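Local coordinates for protein ammonium transporter (Kuenenia stuttgartiensis, PDB 6EU6) that probably senses ammonium at the membrane as the transporter-like module of a histidine kinase, with the trimeric helical fold of Amt proteins, at residues 21-26 with 214-219; 162-167 with 282-287; 219-224 with 240-245; 276-281 with 324-329; 335-340 with 358-363. All coordinates share one frame; numbering follows the deposited sequence.

Contact 1: residues 21-26 with 214-219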
# COMPACT_ATOMS: atom_id res chain seq x y z
N PHE A 21 1.05 -7.51 6.99
CA PHE A 21 0.64 -6.47 7.93
C PHE A 21 -0.39 -5.52 7.29
O PHE A 21 -1.35 -5.07 7.90
CB PHE A 21 1.87 -5.65 8.43
CG PHE A 21 1.49 -4.57 9.36
CD1 PHE A 21 1.35 -4.82 10.72
CD2 PHE A 21 1.25 -3.31 8.88
CE1 PHE A 21 1.02 -3.77 11.59
CE2 PHE A 21 0.88 -2.28 9.75
CZ PHE A 21 0.75 -2.51 11.10
N LEU A 22 -0.14 -5.19 6.04
CA LEU A 22 -1.00 -4.27 5.32
C LEU A 22 -2.44 -4.83 5.07
O LEU A 22 -3.37 -4.04 4.94
CB LEU A 22 -0.38 -3.93 3.96
CG LEU A 22 -0.86 -2.63 3.34
CD1 LEU A 22 -0.50 -1.47 4.22
CD2 LEU A 22 -0.20 -2.47 1.98
N MET A 23 -2.60 -6.15 5.16
CA MET A 23 -3.93 -6.74 5.22
C MET A 23 -4.71 -6.25 6.40
O MET A 23 -5.90 -6.20 6.35
CB MET A 23 -3.85 -8.26 5.24
CG MET A 23 -3.30 -8.82 3.97
SD MET A 23 -3.08 -10.61 4.06
CE MET A 23 -4.74 -11.26 3.92
N GLN A 24 -4.05 -5.88 7.48
CA GLN A 24 -4.77 -5.34 8.64
C GLN A 24 -5.56 -4.06 8.24
O GLN A 24 -6.67 -3.75 8.75
CB GLN A 24 -3.80 -5.03 9.79
CG GLN A 24 -3.13 -6.25 10.37
CD GLN A 24 -4.10 -7.08 11.22
OE1 GLN A 24 -4.63 -6.63 12.26
NE2 GLN A 24 -4.39 -8.23 10.74
N LEU A 25 -4.91 -3.27 7.42
CA LEU A 25 -5.56 -2.09 6.79
C LEU A 25 -6.68 -2.52 5.83
O LEU A 25 -7.78 -1.93 5.84
CB LEU A 25 -4.48 -1.29 6.08
CG LEU A 25 -4.80 0.12 5.58
CD1 LEU A 25 -3.52 0.81 5.17
CD2 LEU A 25 -5.71 0.11 4.39
N GLY A 26 -6.42 -3.57 5.04
CA GLY A 26 -7.44 -4.20 4.23
C GLY A 26 -8.70 -4.57 4.96
O GLY A 26 -9.80 -4.19 4.55
N PHE A 214 -8.95 -4.94 -2.73
CA PHE A 214 -7.64 -4.83 -3.37
C PHE A 214 -6.46 -4.95 -2.41
O PHE A 214 -5.45 -5.60 -2.71
CB PHE A 214 -7.52 -3.56 -4.18
CG PHE A 214 -8.11 -3.62 -5.56
CD1 PHE A 214 -7.58 -4.45 -6.55
CD2 PHE A 214 -9.16 -2.75 -5.91
CE1 PHE A 214 -8.13 -4.44 -7.87
CE2 PHE A 214 -9.69 -2.75 -7.23
CZ PHE A 214 -9.12 -3.58 -8.17
N PHE A 215 -6.55 -4.31 -1.23
CA PHE A 215 -5.50 -4.43 -0.26
C PHE A 215 -5.33 -5.85 0.22
O PHE A 215 -4.21 -6.32 0.48
CB PHE A 215 -5.80 -3.64 1.02
CG PHE A 215 -5.51 -2.20 0.90
CD1 PHE A 215 -4.22 -1.78 0.70
CD2 PHE A 215 -6.53 -1.26 1.10
CE1 PHE A 215 -3.95 -0.41 0.61
CE2 PHE A 215 -6.28 0.08 0.98
CZ PHE A 215 -4.99 0.50 0.69
N LEU A 216 -6.46 -6.52 0.44
CA LEU A 216 -6.43 -7.89 0.92
C LEU A 216 -5.78 -8.79 -0.09
O LEU A 216 -4.95 -9.65 0.25
CB LEU A 216 -7.83 -8.37 1.29
CG LEU A 216 -8.41 -7.71 2.58
CD1 LEU A 216 -9.88 -8.11 2.76
CD2 LEU A 216 -7.65 -8.12 3.80
N TRP A 217 -6.19 -8.60 -1.33
CA TRP A 217 -5.68 -9.42 -2.46
C TRP A 217 -4.13 -9.22 -2.59
O TRP A 217 -3.32 -10.18 -2.68
CB TRP A 217 -6.47 -9.01 -3.69
CG TRP A 217 -6.24 -9.70 -5.04
CD1 TRP A 217 -5.14 -10.37 -5.46
CD2 TRP A 217 -7.17 -9.75 -6.11
NE1 TRP A 217 -5.31 -10.77 -6.79
CE2 TRP A 217 -6.56 -10.41 -7.19
CE3 TRP A 217 -8.44 -9.23 -6.28
CZ2 TRP A 217 -7.18 -10.61 -8.41
CZ3 TRP A 217 -9.07 -9.41 -7.49
CH2 TRP A 217 -8.44 -10.12 -8.54
N PHE A 218 -3.70 -7.96 -2.59
CA PHE A 218 -2.30 -7.61 -2.57
C PHE A 218 -1.58 -8.25 -1.42
O PHE A 218 -0.60 -8.92 -1.60
CB PHE A 218 -2.15 -6.11 -2.43
CG PHE A 218 -0.78 -5.66 -2.23
CD1 PHE A 218 0.06 -5.43 -3.33
CD2 PHE A 218 -0.32 -5.37 -0.98
CE1 PHE A 218 1.35 -4.96 -3.14
CE2 PHE A 218 0.99 -4.95 -0.75
CZ PHE A 218 1.83 -4.74 -1.84
N GLY A 219 -2.08 -8.06 -0.22
CA GLY A 219 -1.50 -8.75 0.93
C GLY A 219 -1.41 -10.26 0.85
O GLY A 219 -0.44 -10.86 1.35
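A close antiparallel pair of transmembrane helices brings Leu22, Met23, Leu25 and Gly26 of helix 2-34 against Phe215, Leu216, Phe218 and Gly219 of helix 206-226. The axes of the two short segments approach to 7.8 Å, with 162° between their directions, and the backbones are nearest where Gly26 CA lies 4.9 Å from Phe215 CA. Two glycines account for this closeness. Phe215 CB rests 3.6 Å from Gly26 CA, and a beta carbon on Gly26 would run into Leu216 CD2. Reciprocally, Met23 CG comes within 3.5 Å of Gly219 CA, in the space a side chain on Gly219 would need. Met23 SD lies 3.6 Å from Gly219 C, and the bend at chi3 (75°) turns the methyl, so that Met23 CE ends 4.0 Å from Leu216 O. An alanine at Met23 would probably open a gap beside Gly219 and leave Trp220 and Phe223, which the methionine also touches, with less packing. Leu25 CD2 sits over one face of Phe215, 3.7 Å from the ring centroid and 21° off its normal, a CH-pi contact. Leu22 CD2 reaches Phe218 CE2 at 3.9 Å. Leu22 and Leu25 also pack on Phe218 and Phe215 of a neighbouring subunit. The arrangement is that of a glycine-mediated helix pair, here set at the subunit interface of an Amt trimer.

Contact 2: residues 162-167 with 282-287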
# COMPACT_ATOMS: atom_id res chain seq x y z
N ILE A 162 -2.10 -31.15 5.55
CA ILE A 162 -1.45 -30.14 4.74
C ILE A 162 -2.26 -28.82 4.78
O ILE A 162 -3.45 -28.82 4.58
CB ILE A 162 -1.35 -30.60 3.29
CG1 ILE A 162 -0.39 -31.84 3.20
CG2 ILE A 162 -0.82 -29.52 2.35
CD1 ILE A 162 -0.53 -32.55 1.88
N ASP A 163 -1.58 -27.74 5.08
CA ASP A 163 -2.15 -26.41 4.89
C ASP A 163 -0.97 -25.45 4.63
O ASP A 163 -0.30 -25.02 5.54
CB ASP A 163 -2.93 -26.03 6.10
CG ASP A 163 -3.70 -24.74 5.94
OD1 ASP A 163 -3.58 -24.05 4.88
OD2 ASP A 163 -4.39 -24.40 6.91
N PHE A 164 -0.70 -25.18 3.36
CA PHE A 164 0.46 -24.38 3.03
C PHE A 164 0.58 -23.04 3.76
O PHE A 164 1.59 -22.76 4.41
CB PHE A 164 0.44 -24.14 1.50
CG PHE A 164 1.53 -23.24 1.05
CD1 PHE A 164 2.86 -23.56 1.30
CD2 PHE A 164 1.25 -22.12 0.27
CE1 PHE A 164 3.88 -22.72 0.88
CE2 PHE A 164 2.27 -21.29 -0.14
CZ PHE A 164 3.58 -21.55 0.18
N ALA A 165 -0.44 -22.20 3.61
CA ALA A 165 -0.38 -20.87 4.13
C ALA A 165 -1.48 -20.56 5.16
O ALA A 165 -1.53 -19.46 5.70
CB ALA A 165 -0.33 -19.88 2.97
N GLY A 166 -2.35 -21.52 5.49
CA GLY A 166 -3.28 -21.31 6.57
C GLY A 166 -4.74 -21.16 6.22
O GLY A 166 -5.49 -20.40 6.88
N ALA A 167 -5.20 -21.88 5.20
CA ALA A 167 -6.61 -21.87 4.94
C ALA A 167 -7.45 -22.29 6.18
O ALA A 167 -8.51 -21.69 6.49
CB ALA A 167 -6.95 -22.78 3.76
N ALA A 282 -4.47 -22.69 0.92
CA ALA A 282 -4.12 -24.07 1.40
C ALA A 282 -3.11 -24.72 0.49
O ALA A 282 -2.41 -25.62 0.91
CB ALA A 282 -5.35 -24.96 1.42
N SER A 283 -3.07 -24.32 -0.78
CA SER A 283 -2.44 -25.14 -1.78
C SER A 283 -1.68 -24.41 -2.84
O SER A 283 -1.21 -25.02 -3.80
CB SER A 283 -3.51 -25.99 -2.46
OG SER A 283 -4.37 -25.16 -3.20
N SER A 284 -1.46 -23.11 -2.69
CA SER A 284 -0.94 -22.35 -3.84
C SER A 284 0.46 -22.77 -4.27
O SER A 284 0.85 -22.48 -5.38
CB SER A 284 -1.00 -20.83 -3.57
OG SER A 284 -0.28 -20.60 -2.40
N ASN A 285 1.24 -23.47 -3.42
CA ASN A 285 2.57 -23.92 -3.80
C ASN A 285 2.56 -25.26 -4.54
O ASN A 285 3.60 -25.69 -5.06
CB ASN A 285 3.44 -24.08 -2.57
CG ASN A 285 2.89 -25.16 -1.60
OD1 ASN A 285 1.67 -25.30 -1.38
ND2 ASN A 285 3.79 -25.90 -1.02
N MET A 286 1.41 -25.92 -4.62
CA MET A 286 1.38 -27.32 -5.09
C MET A 286 0.43 -27.61 -6.18
O MET A 286 0.28 -28.78 -6.57
CB MET A 286 1.14 -28.31 -3.92
CG MET A 286 -0.07 -28.13 -3.07
SD MET A 286 -0.10 -29.07 -1.47
CE MET A 286 1.39 -28.61 -0.79
N VAL A 287 -0.17 -26.56 -6.72
CA VAL A 287 -1.15 -26.71 -7.81
C VAL A 287 -0.65 -25.94 -9.01
O VAL A 287 0.26 -25.13 -8.89
CB VAL A 287 -2.57 -26.26 -7.42
CG1 VAL A 287 -3.03 -26.97 -6.17
CG2 VAL A 287 -2.70 -24.72 -7.21
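Asp163 OD1 takes two backbone N-H groups and lies 3.5 Å from Ala282 CA across the contact. Ala167 N, at 2.7 Å from Asp163 OD1, meets its syn lone pair, whereas Gly166 N, at 2.9 Å from the same oxygen, comes from above the carboxylate plane. The other oxygen, OD2, accepts from Thr168 N and Val169 N, so the carboxylate closes the first turn of helix 167-185. Between the two segments the backbone bond is Phe164 N to Ala282 O, 3.0 Å, with a fairly straight N-H...O angle of 161°, and next to it Ala165 pairs with Thr281. With CG anti to its backbone N (chi1 176°), the Phe164 ring stacks on the Asn285 amide, the planes 12° apart and Asn285 CG 3.3 Å above the ring. Ser284 OG lies at the ring edge, 3.4 Å from Phe164 CD2. Asn285 OD1 has no polar partner in the model and rests over the ring. An alanine at Phe164 would probably leave the Asn285 amide without its flat support and freer to turn. At the helix start, Ala167 CB meets Ala282 CB at 3.6 Å. Asp163 N, Phe164 O and, weakly, Asn285 ND2 bind MES molecules, probably from the crystallisation liquor. An Asx motif at the start of the helix carrying His171, close to Trp144 and Ser227, is consistent with the outer pore mouth of Amt proteins.

Contact 3: residues 219-224 with 240-245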
# COMPACT_ATOMS: atom_id res chain seq x y z
N GLY A 219 -2.08 -8.06 -0.22
CA GLY A 219 -1.50 -8.75 0.93
C GLY A 219 -1.41 -10.26 0.85
O GLY A 219 -0.44 -10.86 1.35
N TRP A 220 -2.42 -10.88 0.23
CA TRP A 220 -2.43 -12.36 0.08
C TRP A 220 -1.28 -12.85 -0.76
O TRP A 220 -0.84 -13.98 -0.61
CB TRP A 220 -3.80 -12.89 -0.48
CG TRP A 220 -4.59 -13.52 0.56
CD1 TRP A 220 -4.22 -14.62 1.28
CD2 TRP A 220 -5.90 -13.16 1.01
NE1 TRP A 220 -5.24 -14.94 2.19
CE2 TRP A 220 -6.28 -14.09 2.01
CE3 TRP A 220 -6.82 -12.21 0.62
CZ2 TRP A 220 -7.49 -14.04 2.65
CZ3 TRP A 220 -8.04 -12.16 1.27
CH2 TRP A 220 -8.35 -13.08 2.29
N PHE A 221 -0.75 -11.98 -1.66
CA PHE A 221 0.47 -12.30 -2.36
C PHE A 221 1.63 -12.60 -1.43
O PHE A 221 2.41 -13.60 -1.65
CB PHE A 221 0.88 -11.20 -3.38
CG PHE A 221 -0.08 -11.02 -4.54
CD1 PHE A 221 -0.79 -12.09 -5.09
CD2 PHE A 221 -0.31 -9.76 -5.07
CE1 PHE A 221 -1.67 -11.89 -6.15
CE2 PHE A 221 -1.21 -9.56 -6.11
CZ PHE A 221 -1.86 -10.64 -6.65
N GLY A 222 1.76 -11.77 -0.39
CA GLY A 222 2.78 -12.02 0.64
C GLY A 222 2.41 -13.21 1.51
O GLY A 222 3.25 -14.01 1.92
N PHE A 223 1.14 -13.29 1.84
CA PHE A 223 0.65 -14.40 2.68
C PHE A 223 1.02 -15.75 2.10
O PHE A 223 1.66 -16.59 2.77
CB PHE A 223 -0.85 -14.20 2.81
CG PHE A 223 -1.45 -14.76 4.05
CD1 PHE A 223 -1.89 -16.08 4.06
CD2 PHE A 223 -1.76 -13.95 5.09
CE1 PHE A 223 -2.51 -16.59 5.20
CE2 PHE A 223 -2.31 -14.47 6.27
CZ PHE A 223 -2.66 -15.80 6.30
N ASN A 224 0.76 -15.89 0.78
CA ASN A 224 1.08 -17.10 0.04
C ASN A 224 2.55 -17.22 -0.37
O ASN A 224 3.22 -18.20 -0.06
CB ASN A 224 0.19 -17.23 -1.19
CG ASN A 224 -1.22 -17.75 -0.85
OD1 ASN A 224 -2.14 -17.01 -0.67
ND2 ASN A 224 -1.37 -19.04 -0.84
N LEU A 240 1.13 -16.14 -8.90
CA LEU A 240 0.27 -16.31 -10.06
C LEU A 240 -0.94 -17.16 -9.71
O LEU A 240 -2.08 -16.78 -9.97
CB LEU A 240 1.05 -16.92 -11.22
CG LEU A 240 0.18 -17.19 -12.47
CD1 LEU A 240 -0.41 -15.87 -13.05
CD2 LEU A 240 0.92 -17.96 -13.58
N ASN A 241 -0.74 -18.27 -8.98
CA ASN A 241 -1.89 -19.04 -8.60
C ASN A 241 -2.80 -18.27 -7.66
O ASN A 241 -4.04 -18.41 -7.73
CB ASN A 241 -1.47 -20.34 -7.88
CG ASN A 241 -0.86 -21.35 -8.80
OD1 ASN A 241 -1.03 -21.32 -10.04
ND2 ASN A 241 -0.10 -22.27 -8.19
N THR A 242 -2.24 -17.49 -6.72
CA THR A 242 -3.09 -16.73 -5.85
C THR A 242 -3.97 -15.77 -6.67
O THR A 242 -5.13 -15.67 -6.46
CB THR A 242 -2.19 -15.97 -4.85
OG1 THR A 242 -1.47 -16.95 -4.08
CG2 THR A 242 -3.00 -15.10 -3.94
N ASN A 243 -3.38 -15.11 -7.66
CA ASN A 243 -4.08 -14.16 -8.48
C ASN A 243 -5.17 -14.84 -9.29
O ASN A 243 -6.33 -14.34 -9.43
CB ASN A 243 -3.15 -13.44 -9.42
CG ASN A 243 -3.83 -12.24 -10.02
OD1 ASN A 243 -4.03 -11.23 -9.36
ND2 ASN A 243 -4.17 -12.34 -11.32
N MET A 244 -4.82 -15.98 -9.83
CA MET A 244 -5.77 -16.65 -10.68
C MET A 244 -6.96 -17.18 -9.89
O MET A 244 -8.06 -17.21 -10.42
CB MET A 244 -5.12 -17.79 -11.51
CG MET A 244 -4.00 -17.34 -12.40
SD MET A 244 -4.49 -16.03 -13.49
CE MET A 244 -5.86 -16.76 -14.43
N ALA A 245 -6.75 -17.64 -8.64
CA ALA A 245 -7.87 -18.12 -7.83
C ALA A 245 -8.82 -16.95 -7.57
O ALA A 245 -10.05 -17.13 -7.70
CB ALA A 245 -7.45 -18.78 -6.50
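The Phe221 ring turns its edge to helix 234-261: Asn243 N lies in its plane, and Asn243 OD1 approaches the same rim, 3.5 Å from Phe221 CZ. Because OD1 and N both lie near the ring plane, this is an edge contact; the amide is inclined 38° to the ring. Thr242 CG2 meets the ring obliquely, 3.9 Å from Phe221 CD1, and touches Trp220 CB at 4.2 Å. Phe21 and Phe98 of a neighbouring subunit meet Phe221 edge-to-face, so the ring fills the seam between its own chain and the neighbour. The helix segments stay well apart, their axes 9.5 Å at closest and 134° between directions, leaving Thr242 to fill much of the interval. Its OG1, anti to the carbonyl carbon and beside the backbone N (chi1 -62°), lies 3.3 Å from Asn224 CB, yet its hydrogen bond goes back to Val238 O within its own helix. Asn243 is likewise occupied: OD1 accepts from Trp217 NE1, and ND2 bonds to Ser55 OG of the neighbouring subunit. These polar ends have partners of their own, which implies that the clear contacts rest mainly on shape and dispersion, with a probable weak electrostatic share where Asn243 OD1 meets the ring edge.

Contact 4: residues 276-281 with 324-329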
# COMPACT_ATOMS: atom_id res chain seq x y z
N GLY A 276 -12.15 -17.16 -2.51
CA GLY A 276 -11.18 -17.80 -3.36
C GLY A 276 -9.75 -17.61 -2.94
O GLY A 276 -8.97 -18.57 -3.05
N LEU A 277 -9.42 -16.40 -2.47
CA LEU A 277 -8.17 -16.15 -1.85
C LEU A 277 -7.90 -17.07 -0.66
O LEU A 277 -6.84 -17.66 -0.56
CB LEU A 277 -7.99 -14.68 -1.55
CG LEU A 277 -7.79 -13.81 -2.83
CD1 LEU A 277 -8.19 -12.35 -2.60
CD2 LEU A 277 -6.37 -13.89 -3.39
N VAL A 278 -8.87 -17.18 0.21
CA VAL A 278 -8.75 -18.02 1.40
C VAL A 278 -8.48 -19.45 0.95
O VAL A 278 -7.53 -20.08 1.38
CB VAL A 278 -9.99 -17.92 2.29
CG1 VAL A 278 -10.01 -19.08 3.29
CG2 VAL A 278 -10.03 -16.57 3.04
N ALA A 279 -9.22 -19.92 -0.05
CA ALA A 279 -9.11 -21.30 -0.46
C ALA A 279 -7.77 -21.65 -1.04
O ALA A 279 -7.16 -22.71 -0.70
CB ALA A 279 -10.21 -21.68 -1.42
N ILE A 280 -7.25 -20.75 -1.88
CA ILE A 280 -5.98 -21.00 -2.54
C ILE A 280 -4.79 -20.94 -1.57
O ILE A 280 -3.74 -21.48 -1.85
CB ILE A 280 -5.77 -20.11 -3.76
CG1 ILE A 280 -4.76 -20.71 -4.68
CG2 ILE A 280 -5.28 -18.70 -3.34
CD1 ILE A 280 -5.22 -21.99 -5.35
N THR A 281 -5.01 -20.37 -0.40
CA THR A 281 -4.03 -20.30 0.65
C THR A 281 -3.61 -21.69 1.12
O THR A 281 -2.52 -21.87 1.73
CB THR A 281 -4.59 -19.42 1.84
OG1 THR A 281 -4.68 -18.05 1.37
CG2 THR A 281 -3.72 -19.30 2.91
N ALA A 324 -18.54 -17.18 6.07
CA ALA A 324 -18.44 -17.71 4.71
C ALA A 324 -17.08 -17.57 4.07
O ALA A 324 -16.62 -18.53 3.43
CB ALA A 324 -19.48 -17.04 3.83
N VAL A 325 -16.40 -16.41 4.22
CA VAL A 325 -15.16 -16.17 3.50
C VAL A 325 -14.08 -17.07 4.14
O VAL A 325 -13.40 -17.88 3.48
CB VAL A 325 -14.75 -14.69 3.56
CG1 VAL A 325 -13.30 -14.49 3.19
CG2 VAL A 325 -15.68 -13.86 2.68
N HIS A 326 -13.90 -16.88 5.44
CA HIS A 326 -12.80 -17.48 6.16
C HIS A 326 -13.09 -18.96 6.65
O HIS A 326 -12.25 -19.80 6.51
CB HIS A 326 -12.39 -16.59 7.34
CG HIS A 326 -12.00 -15.19 6.96
ND1 HIS A 326 -10.75 -14.86 6.51
CD2 HIS A 326 -12.72 -14.05 6.95
CE1 HIS A 326 -10.71 -13.56 6.23
NE2 HIS A 326 -11.92 -13.06 6.45
N GLY A 327 -14.23 -19.17 7.24
CA GLY A 327 -14.60 -20.50 7.75
C GLY A 327 -14.84 -21.45 6.56
O GLY A 327 -14.10 -22.37 6.35
N VAL A 328 -15.83 -21.14 5.75
CA VAL A 328 -16.19 -22.04 4.66
C VAL A 328 -15.15 -22.05 3.54
O VAL A 328 -14.73 -23.10 3.05
CB VAL A 328 -17.60 -21.75 4.11
CG1 VAL A 328 -17.93 -22.69 2.92
CG2 VAL A 328 -18.63 -21.86 5.21
N GLY A 329 -14.72 -20.87 3.12
CA GLY A 329 -13.62 -20.80 2.19
C GLY A 329 -12.40 -21.61 2.61
O GLY A 329 -11.79 -22.24 1.78
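Val278 has CG1 anti to its backbone N (chi1 164°) and CG2 anti to its carbonyl carbon, so that both methyls face helix 322-340 and straddle Val325 O. Each of Val278 CG1 and CG2 lies 3.6 Å from that oxygen. CG1 goes further and presses on Gly329 C at 3.5 Å, while CG2 touches Val325 CG1 at 3.9 Å, the two valine side chains crossing at about a right angle. Gly329 gives room for this: its CA is the one nearest the other segment, and a beta carbon there would be tight against Val278 CG1 and would collide with Val325 O. Ala279 CB adds a contact to Gly329 O at 3.6 Å. The axes of the two segments, 8.5 Å apart at closest, run in the same general sense at 33°. Between residues 324 and 328 the second helix widens into a pi-type turn, evident from the bond Gly329 N to Ala324 O, 3.0 Å. Val325 CG1 lies over the centre of one face of the His326 ring, and Val278 CG2 comes obliquely to within 3.9 Å of His326 ND1. That nitrogen is hydrogen-bonded to His171 ND1, the two rings being inclined by only about 15°. Two valines thus flank one partner of a coupled histidine pair, matching the twin-histidine motif in the pore of Amt proteins.

Contact 5: residues 335-340 with 358-363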
# COMPACT_ATOMS: atom_id res chain seq x y z
N LEU A 335 -9.88 -28.94 1.79
CA LEU A 335 -10.30 -30.20 1.11
C LEU A 335 -9.71 -30.33 -0.30
O LEU A 335 -9.29 -31.42 -0.71
CB LEU A 335 -11.80 -30.35 1.07
CG LEU A 335 -12.45 -30.44 2.43
CD1 LEU A 335 -13.94 -30.43 2.19
CD2 LEU A 335 -12.01 -31.68 3.19
N CYS A 336 -9.62 -29.23 -1.01
CA CYS A 336 -9.08 -29.19 -2.41
C CYS A 336 -7.62 -29.55 -2.50
O CYS A 336 -7.17 -30.01 -3.55
CB CYS A 336 -9.31 -27.81 -3.03
SG CYS A 336 -10.99 -27.50 -3.63
N VAL A 337 -6.85 -29.38 -1.42
CA VAL A 337 -5.52 -29.85 -1.42
C VAL A 337 -5.47 -31.34 -1.95
O VAL A 337 -4.65 -31.70 -2.82
CB VAL A 337 -4.97 -29.87 0.02
CG1 VAL A 337 -3.76 -30.83 0.13
CG2 VAL A 337 -4.61 -28.46 0.49
N ALA A 338 -6.30 -32.20 -1.39
CA ALA A 338 -6.33 -33.64 -1.81
C ALA A 338 -6.68 -33.84 -3.29
O ALA A 338 -6.13 -34.74 -3.93
CB ALA A 338 -7.28 -34.47 -0.93
N ILE A 339 -7.58 -33.01 -3.79
CA ILE A 339 -8.07 -33.13 -5.17
C ILE A 339 -7.07 -32.62 -6.13
O ILE A 339 -6.87 -33.24 -7.17
CB ILE A 339 -9.37 -32.40 -5.35
CG1 ILE A 339 -10.36 -32.85 -4.30
CG2 ILE A 339 -9.95 -32.56 -6.75
CD1 ILE A 339 -10.39 -34.35 -4.13
N PHE A 340 -6.36 -31.53 -5.80
CA PHE A 340 -5.61 -30.81 -6.83
C PHE A 340 -4.13 -30.79 -6.70
O PHE A 340 -3.41 -30.50 -7.72
CB PHE A 340 -6.09 -29.33 -6.94
CG PHE A 340 -7.47 -29.19 -7.45
CD1 PHE A 340 -7.73 -29.26 -8.80
CD2 PHE A 340 -8.52 -29.05 -6.61
CE1 PHE A 340 -9.01 -29.16 -9.27
CE2 PHE A 340 -9.80 -28.93 -7.06
CZ PHE A 340 -10.07 -28.98 -8.40
N GLY A 358 -9.21 -37.68 3.56
CA GLY A 358 -9.79 -38.09 4.86
C GLY A 358 -8.98 -37.34 5.93
O GLY A 358 -9.53 -36.90 6.89
N ILE A 359 -7.68 -37.20 5.74
CA ILE A 359 -6.81 -36.46 6.68
C ILE A 359 -7.18 -34.95 6.63
O ILE A 359 -7.20 -34.30 7.66
CB ILE A 359 -5.32 -36.67 6.33
CG1 ILE A 359 -4.87 -38.11 6.63
CG2 ILE A 359 -4.41 -35.70 7.03
CD1 ILE A 359 -3.68 -38.56 5.81
N GLN A 360 -7.43 -34.41 5.43
CA GLN A 360 -7.82 -33.01 5.32
C GLN A 360 -9.16 -32.80 6.03
O GLN A 360 -9.31 -31.89 6.88
CB GLN A 360 -7.88 -32.56 3.86
CG GLN A 360 -6.53 -32.58 3.09
CD GLN A 360 -5.43 -31.81 3.75
OE1 GLN A 360 -4.53 -32.38 4.37
NE2 GLN A 360 -5.50 -30.47 3.64
N ALA A 361 -10.09 -33.69 5.78
CA ALA A 361 -11.38 -33.61 6.46
C ALA A 361 -11.26 -33.71 7.99
O ALA A 361 -11.98 -33.05 8.75
CB ALA A 361 -12.32 -34.67 5.95
N LEU A 362 -10.33 -34.54 8.44
CA LEU A 362 -10.13 -34.69 9.86
C LEU A 362 -9.60 -33.37 10.43
O LEU A 362 -9.99 -32.94 11.49
CB LEU A 362 -9.17 -35.84 10.19
CG LEU A 362 -8.57 -35.80 11.59
CD1 LEU A 362 -9.71 -36.00 12.59
CD2 LEU A 362 -7.51 -36.89 11.75
N GLY A 363 -8.66 -32.76 9.72
CA GLY A 363 -8.16 -31.43 10.14
C GLY A 363 -9.25 -30.38 10.19
O GLY A 363 -9.32 -29.56 11.14
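Helix segments 335-340 and 358-363 run antiparallel, their axes 8.6 Å apart at closest with 169° between directions, and the nearest backbones are at Leu335 CA and Gln360 CA, separated by 5.6 Å. Gln360 carries most of the contact from its side. CG stands anti to the carbonyl carbon, and a bend at chi2 (-55°) folds the chain so that the amide comes against Val337 at about a right angle. The amide nitrogen does the touching: Gln360 NE2 is 3.7 Å from Val337 CB and 3.8 Å from Val337 CG2, so nitrogen meets hydrocarbon there. Its polar demands are met elsewhere. NE2 bonds to Thr334 O, one turn before Ala338, and to Ile162 O in the loop ahead of helix 167-185, while OE1 accepts from Gln356 NE2, one turn earlier in its own helix. Both NE2 hydrogens thus have an acceptor, which should fix the amide's orientation. These are the last two of the eleven transmembrane helices of the Amt fold, consecutive in the chain and joined by the connection 341-352. Towards the surface the side chains that meet are apolar. Leu335 CD2 reaches over to Ala361, 3.8 Å from Ala361 N and 4.1 Å from Ala361 CB, and Leu357, one turn before Ala361 on helix 353-385, packs on the same leucine. Ala338 faces the second helix as well, its backbone nitrogen 4.5 Å from Gln360 CG; its carbonyl oxygen accepts a hydrogen bond from Arg353 NH1 near the start of helix 353-385.

Contacts 1 and 3 share helix 206-226 and Gly219, and both are buried where a neighbouring subunit packs against them. Contact 4 lies nearest the chain's centre, about 8 Å away, and contact 5 is farthest out at about 18 Å, with partly exposed Leu335 and Ala361; both use helix 322-340. Contact 2, a pairing of loops, touches contacts 3, 4 and 5, and polar groups make the links: the Asn241 side chain to the loop backbone, Thr281 to Ala165, and the Gln360 amide to Ile162. Across the segments, the four helix pairs meet mainly by packing, while the loops of contact 2 are joined by a backbone hydrogen bond.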